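Local atomic coordinates of SusD superfamily protein (Bacteroides fragilis NCTC 9343, PDB entry 3NQP), a protein that probably binds glycans at the outer membrane as a SusD-family lipoprotein, presumably working beside a partner transporter in nutrient uptake. Residues F115-G118 with E119-L123; N175-M178 with E179-N183; Y405-L408 with V409-R412. All coordinates share one frame; numbering follows the deposited sequence.

In the fold
Contacts 1 and 2 are short stretches of two helices that follow each other in the chain, 110-135 and 163-181, the second running off the end of its helix, and they pack directly together with centres about 8 Å apart. G118 O of contact 1 lies 2.7 Å from S177 OG of contact 2, a probable hydrogen bond, and Y121 CE2 comes to 3.5 Å from Y180 CE2. Contact 3 belongs to helix 399-414 in the SusD-family part of the sequence. It stands apart, its centre about 33 Å from that of contact 1 and 32 Å from that of contact 2. A 1,2-ethanediol, probably from the crystallisation liquor, rests about 4 Å from the side chain of Y405 in contact 3.

Contact 1: F115-G118 with E119-L123; sequences FYLG and EVYGL
E119 lays its carboxylate between two aromatic rings from the preceding turn of helix 110-135, and it meets them quite differently. Against F115 it crosses at a slant: the carboxylate and ring planes are 52° apart, and OE2 of E119 comes to 3.3 Å from CE2 of F115. Against Y116 it runs alongside, pointing the same way, with the two planes only 9° apart and OE1 of E119 at 3.7 Å from CD1 of Y116. The F115 ring reaches the glutamate because its CG stands opposite the backbone N (chi1 -166°), which swings the ring toward the next turn.

On another side of the helix, Y121 brings a ring edge up to a backbone oxygen: its CD2 lies 3.3 Å from L117 O, in the plane of the ring. That same oxygen accepts the Y121 N-H at 2.9 Å in a nearly straight bond. V120 sets CG2 3.4 Å from Y116 O.

Beyond this turn, Y116 OH bonds to T25 OG1 of helix 21-37, and the F115 ring makes an edge-to-face stack with F181 of helix 163-181. The chemistry is that of a buried acid among rings: ring C-H groups close to its oxygens may ease the charge of E119 a little, and a buried carboxylate in such company could have a raised pKa.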
# COMPACT_ATOMS: atom_id res chain seq x y z
N PHE A 115 -22.61 -12.16 4.72
CA PHE A 115 -21.77 -11.28 3.88
C PHE A 115 -21.16 -10.16 4.70
O PHE A 115 -19.96 -9.90 4.60
CB PHE A 115 -22.55 -10.69 2.71
CG PHE A 115 -21.63 -10.07 1.69
CD1 PHE A 115 -21.00 -10.86 0.76
CD2 PHE A 115 -21.35 -8.72 1.73
CE1 PHE A 115 -20.13 -10.31 -0.14
CE2 PHE A 115 -20.45 -8.17 0.81
CZ PHE A 115 -19.87 -8.97 -0.11
N TYR A 116 -21.99 -9.53 5.53
CA TYR A 116 -21.55 -8.47 6.42
C TYR A 116 -20.54 -8.98 7.43
O TYR A 116 -19.53 -8.33 7.68
CB TYR A 116 -22.75 -7.82 7.13
CG TYR A 116 -23.61 -6.90 6.27
CD1 TYR A 116 -23.23 -6.52 4.99
CD2 TYR A 116 -24.81 -6.40 6.77
CE1 TYR A 116 -24.01 -5.65 4.21
CE2 TYR A 116 -25.59 -5.50 6.02
CZ TYR A 116 -25.19 -5.14 4.74
OH TYR A 116 -25.94 -4.29 4.01
N LEU A 117 -20.78 -10.15 8.01
CA LEU A 117 -19.83 -10.67 9.00
C LEU A 117 -18.49 -11.04 8.30
O LEU A 117 -17.42 -10.76 8.81
CB LEU A 117 -20.42 -11.81 9.82
CG LEU A 117 -21.49 -11.34 10.81
CD1 LEU A 117 -22.22 -12.51 11.46
CD2 LEU A 117 -20.88 -10.37 11.86
N GLY A 118 -18.55 -11.58 7.09
CA GLY A 118 -17.35 -11.81 6.32
C GLY A 118 -16.57 -10.52 6.16
O GLY A 118 -15.34 -10.50 6.28
N GLU A 119 -17.27 -9.43 5.91
CA GLU A 119 -16.59 -8.16 5.65
C GLU A 119 -15.92 -7.70 6.95
O GLU A 119 -14.75 -7.30 6.93
CB GLU A 119 -17.54 -7.08 5.13
CG GLU A 119 -18.04 -7.33 3.72
CD GLU A 119 -18.88 -6.20 3.17
OE1 GLU A 119 -19.81 -5.79 3.86
OE2 GLU A 119 -18.65 -5.74 2.02
N VAL A 120 -16.64 -7.80 8.07
CA VAL A 120 -16.20 -7.16 9.28
C VAL A 120 -15.06 -7.96 9.93
O VAL A 120 -14.13 -7.38 10.43
CB VAL A 120 -17.38 -6.87 10.25
CG1 VAL A 120 -16.87 -6.46 11.59
CG2 VAL A 120 -18.30 -5.78 9.61
N TYR A 121 -15.10 -9.29 9.87
CA TYR A 121 -13.95 -10.09 10.32
C TYR A 121 -12.74 -9.90 9.44
O TYR A 121 -11.61 -9.83 9.93
CB TYR A 121 -14.30 -11.55 10.38
CG TYR A 121 -15.07 -11.98 11.61
CD1 TYR A 121 -14.39 -12.31 12.80
CD2 TYR A 121 -16.45 -12.12 11.60
CE1 TYR A 121 -15.06 -12.75 13.92
CE2 TYR A 121 -17.14 -12.54 12.75
CZ TYR A 121 -16.42 -12.87 13.89
OH TYR A 121 -17.06 -13.32 15.02
N GLY A 122 -12.95 -9.77 8.13
CA GLY A 122 -11.88 -9.44 7.22
C GLY A 122 -11.19 -8.12 7.56
O GLY A 122 -9.96 -8.00 7.49
N LEU A 123 -11.99 -7.11 7.84
CA LEU A 123 -11.48 -5.79 8.14
C LEU A 123 -10.81 -5.73 9.49
O LEU A 123 -9.86 -4.96 9.68
CB LEU A 123 -12.61 -4.76 8.06
CG LEU A 123 -13.10 -4.42 6.66
CD1 LEU A 123 -14.31 -3.42 6.74
CD2 LEU A 123 -12.01 -3.86 5.73

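Contact 2: N175-M178 with E179-N183; sequences NKSM and EYFGN
K176 reaches forward along helix 163-181 to both E179 and Y180, and its side chain can be followed atom by atom. From CB the chain sets out with CG opposite the backbone N (chi1 -152°) and then bends at chi2, which turns it over toward the next turn. CG packs 3.7 Å from CE2 of the Y180 ring. CD comes to 3.8 Å from OE1 of E179, while CE passes the same tyrosine carbon, Y180 CE2, at 4.1 Å. At the tip NZ faces the carboxylate of E179 in a salt bridge, with OE2 at 3.4 Å; the hydrogen bond within it is weak. The aliphatic part of the lysine thus lies against an aromatic ring while its charge goes to the acid.

Round the helix, S177 OG sits 3.2 Å from CE2 of F181. The hydroxyl has stronger partners in G118 O of helix 110-135 and T203 OG1 of helix 200-216, so it ties this turn to both neighbours. F181 also touches T203, and M178, present as selenomethionine, touches T203 and M207.

The helix ends just after F181. G182 takes a positive phi of 53° and still gives its N-H to M178 O, and a water donates to M178 O and to G182 O, bridging them at 2.7 Å from the former. G182 O also bonds to K200 NZ. Chemically, then, the turn divides its work: the long lysine-glutamate pair, on the more open side, is likely to add little stability, whereas M178 O, acceptor of the closing G182 N-H, is also met by a water, and the buried serine hydroxyl is held by partners on two other helices.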
# COMPACT_ATOMS: atom_id res chain seq x y z
N ASN A 175 -9.85 -16.67 8.84
CA ASN A 175 -10.61 -17.92 8.67
C ASN A 175 -12.10 -17.73 8.90
O ASN A 175 -12.89 -18.30 8.18
CB ASN A 175 -10.10 -19.05 9.59
CG ASN A 175 -8.76 -19.63 9.13
OD1 ASN A 175 -8.34 -19.50 7.97
ND2 ASN A 175 -8.09 -20.31 10.05
N LYS A 176 -12.48 -16.96 9.91
CA LYS A 176 -13.90 -16.69 10.16
C LYS A 176 -14.49 -15.90 8.98
O LYS A 176 -15.59 -16.18 8.56
CB LYS A 176 -14.07 -15.94 11.46
CG LYS A 176 -15.39 -16.17 12.16
CD LYS A 176 -15.56 -17.55 12.74
CE LYS A 176 -16.77 -17.59 13.72
NZ LYS A 176 -17.65 -18.77 13.52
N SER A 177 -13.74 -14.92 8.46
CA SER A 177 -14.14 -14.16 7.26
C SER A 177 -14.47 -15.13 6.13
O SER A 177 -15.54 -15.02 5.56
CB SER A 177 -13.11 -13.10 6.83
OG SER A 177 -13.52 -12.36 5.62
N MSE A 178 -13.59 -16.07 5.84
CA MSE A 178 -13.85 -17.04 4.75
C MSE A 178 -15.06 -17.92 5.11
O MSE A 178 -15.87 -18.31 4.25
CB MSE A 178 -12.62 -17.90 4.44
CG MSE A 178 -11.36 -17.19 4.08
SE MSE A 178 -11.68 -16.33 2.33
CE MSE A 178 -11.92 -17.94 1.32
N GLU A 179 -15.20 -18.26 6.39
CA GLU A 179 -16.28 -19.14 6.76
C GLU A 179 -17.62 -18.47 6.50
O GLU A 179 -18.54 -19.08 5.97
CB GLU A 179 -16.15 -19.55 8.23
CG GLU A 179 -17.14 -20.56 8.71
CD GLU A 179 -16.95 -20.81 10.22
OE1 GLU A 179 -15.79 -20.78 10.69
OE2 GLU A 179 -17.97 -20.99 10.91
N TYR A 180 -17.71 -17.20 6.84
CA TYR A 180 -18.94 -16.46 6.60
C TYR A 180 -19.20 -16.18 5.12
O TYR A 180 -20.32 -16.31 4.68
CB TYR A 180 -18.96 -15.13 7.40
CG TYR A 180 -19.36 -15.27 8.83
CD1 TYR A 180 -20.66 -15.61 9.18
CD2 TYR A 180 -18.45 -15.04 9.85
CE1 TYR A 180 -21.05 -15.72 10.49
CE2 TYR A 180 -18.83 -15.15 11.17
CZ TYR A 180 -20.12 -15.49 11.50
OH TYR A 180 -20.45 -15.59 12.83
N PHE A 181 -18.18 -15.80 4.36
CA PHE A 181 -18.37 -15.53 2.93
C PHE A 181 -18.82 -16.81 2.16
O PHE A 181 -19.55 -16.74 1.15
CB PHE A 181 -17.08 -15.00 2.32
CG PHE A 181 -16.84 -13.50 2.50
CD1 PHE A 181 -17.80 -12.58 2.16
CD2 PHE A 181 -15.60 -13.02 2.91
CE1 PHE A 181 -17.56 -11.22 2.27
CE2 PHE A 181 -15.37 -11.68 3.06
CZ PHE A 181 -16.37 -10.77 2.74
N GLY A 182 -18.36 -17.97 2.62
CA GLY A 182 -18.67 -19.27 2.02
C GLY A 182 -18.37 -19.27 0.54
O GLY A 182 -17.23 -19.00 0.14
N ASN A 183 -19.40 -19.56 -0.25
CA ASN A 183 -19.32 -19.56 -1.73
C ASN A 183 -19.74 -18.25 -2.39
O ASN A 183 -19.84 -18.18 -3.59
CB ASN A 183 -20.18 -20.71 -2.30
CG ASN A 183 -19.53 -22.08 -2.13
OD1 ASN A 183 -18.36 -22.30 -2.51
ND2 ASN A 183 -20.30 -23.03 -1.61
O HOH W 1 -15.16 -19.00 1.71

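Contact 3: Y405-L408 with V409-R412; sequences YINL and VRKR
I406 and R410, one turn apart on helix 399-414, run side by side and point the same way. The methyl CG2 of I406 does the touching: it lies 3.4 Å from NE of R410 and 3.9 Å from CD, so the isoleucine rests on the outer part of the arginine chain. CG2 is directed there because it stands opposite the backbone N, while CG1 takes the place beside it (chi1 -69°). R410 in turn is fully extended from CG to NE, and its own CG passes 3.4 Å from I406 O, the oxygen that accepts the R410 N-H at 2.9 Å, in the carbonyl plane.

N407 comes to the same arginine from across. Its amide and the guanidinium planes are 83° apart, and OD1 of N407 is 4.2 Å from CD of R410, a loose approach. N407 O takes the K411 N-H at 2.8 Å, and V409 turns CG2 to 3.5 Å from Y405 O. The bonds from V409 N to Y405 O and from R412 N to L408 O are longer and weak.

A second shell fixes these groups. R410 NE makes a salt bridge with E441 and NH1 binds Y423 O, which pins the guanidinium against rotation, while N407 OD1 accepts from Y425 N. R412, bent at chi2 and chi3, leaves the turn to form salt bridges with E264 and E445, which probably offsets its charge, close as it is to that of R381.

Among its neighbours, the helix packs I406 and V409 on helix 431-445, through A437, I438, E441 and E445, and Y405 and L408 on helix 382-396. R412 reaches to helix 251-255, and its partner E264 immediately precedes strand 265-269.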
# COMPACT_ATOMS: atom_id res chain seq x y z
N TYR A 405 5.81 -14.46 -14.07
CA TYR A 405 4.99 -13.41 -13.45
C TYR A 405 5.60 -12.01 -13.65
O TYR A 405 4.87 -11.05 -13.88
CB TYR A 405 4.83 -13.72 -11.98
CG TYR A 405 3.83 -14.82 -11.73
CD1 TYR A 405 2.51 -14.68 -12.13
CD2 TYR A 405 4.18 -15.97 -11.06
CE1 TYR A 405 1.56 -15.68 -11.86
CE2 TYR A 405 3.22 -16.97 -10.79
CZ TYR A 405 1.92 -16.81 -11.19
OH TYR A 405 0.98 -17.81 -10.94
N ILE A 406 6.92 -11.88 -13.53
CA ILE A 406 7.59 -10.60 -13.84
C ILE A 406 7.31 -10.16 -15.27
O ILE A 406 7.00 -9.01 -15.52
CB ILE A 406 9.11 -10.66 -13.63
CG1 ILE A 406 9.44 -10.78 -12.13
CG2 ILE A 406 9.80 -9.40 -14.22
CD1 ILE A 406 10.95 -11.14 -11.86
N ASN A 407 7.41 -11.08 -16.21
CA ASN A 407 7.19 -10.74 -17.61
C ASN A 407 5.74 -10.44 -17.97
O ASN A 407 5.48 -9.65 -18.88
CB ASN A 407 7.79 -11.80 -18.53
CG ASN A 407 9.32 -11.76 -18.54
OD1 ASN A 407 9.93 -10.68 -18.55
ND2 ASN A 407 9.95 -12.95 -18.54
N LEU A 408 4.78 -11.06 -17.28
CA LEU A 408 3.39 -10.67 -17.44
C LEU A 408 3.24 -9.16 -17.13
O LEU A 408 2.65 -8.43 -17.90
CB LEU A 408 2.48 -11.45 -16.49
CG LEU A 408 2.00 -12.80 -17.01
CD1 LEU A 408 1.32 -13.61 -15.86
CD2 LEU A 408 1.08 -12.64 -18.24
N VAL A 409 3.78 -8.72 -15.99
CA VAL A 409 3.70 -7.30 -15.60
C VAL A 409 4.48 -6.40 -16.54
O VAL A 409 3.95 -5.37 -16.99
CB VAL A 409 4.13 -7.11 -14.15
CG1 VAL A 409 4.07 -5.64 -13.77
CG2 VAL A 409 3.25 -8.04 -13.24
N ARG A 410 5.73 -6.79 -16.90
CA ARG A 410 6.52 -5.96 -17.82
C ARG A 410 5.86 -5.83 -19.15
O ARG A 410 5.89 -4.75 -19.76
CB ARG A 410 7.92 -6.51 -18.04
CG ARG A 410 8.77 -6.46 -16.80
CD ARG A 410 10.21 -6.79 -17.10
NE ARG A 410 11.07 -6.78 -15.91
CZ ARG A 410 12.38 -7.00 -15.94
NH1 ARG A 410 13.01 -7.24 -17.10
NH2 ARG A 410 13.07 -6.94 -14.82
N LYS A 411 5.32 -6.93 -19.66
CA LYS A 411 4.80 -6.90 -21.01
C LYS A 411 3.66 -5.88 -21.07
O LYS A 411 3.57 -5.11 -22.00
CB LYS A 411 4.34 -8.28 -21.46
CG LYS A 411 3.60 -8.25 -22.85
CD LYS A 411 3.09 -9.65 -23.19
CE LYS A 411 2.47 -9.68 -24.60
NZ LYS A 411 2.04 -11.08 -24.97
N ARG A 412 2.83 -5.85 -20.05
CA ARG A 412 1.77 -4.84 -19.98
C ARG A 412 2.35 -3.42 -19.94
O ARG A 412 1.86 -2.55 -20.62
CB ARG A 412 0.84 -5.08 -18.79
CG ARG A 412 -0.47 -4.29 -18.86
CD ARG A 412 -0.33 -2.87 -18.25
NE ARG A 412 -0.22 -2.92 -16.79
CZ ARG A 412 -1.26 -3.03 -15.95
NH1 ARG A 412 -2.50 -3.10 -16.42
NH2 ARG A 412 -1.06 -3.07 -14.63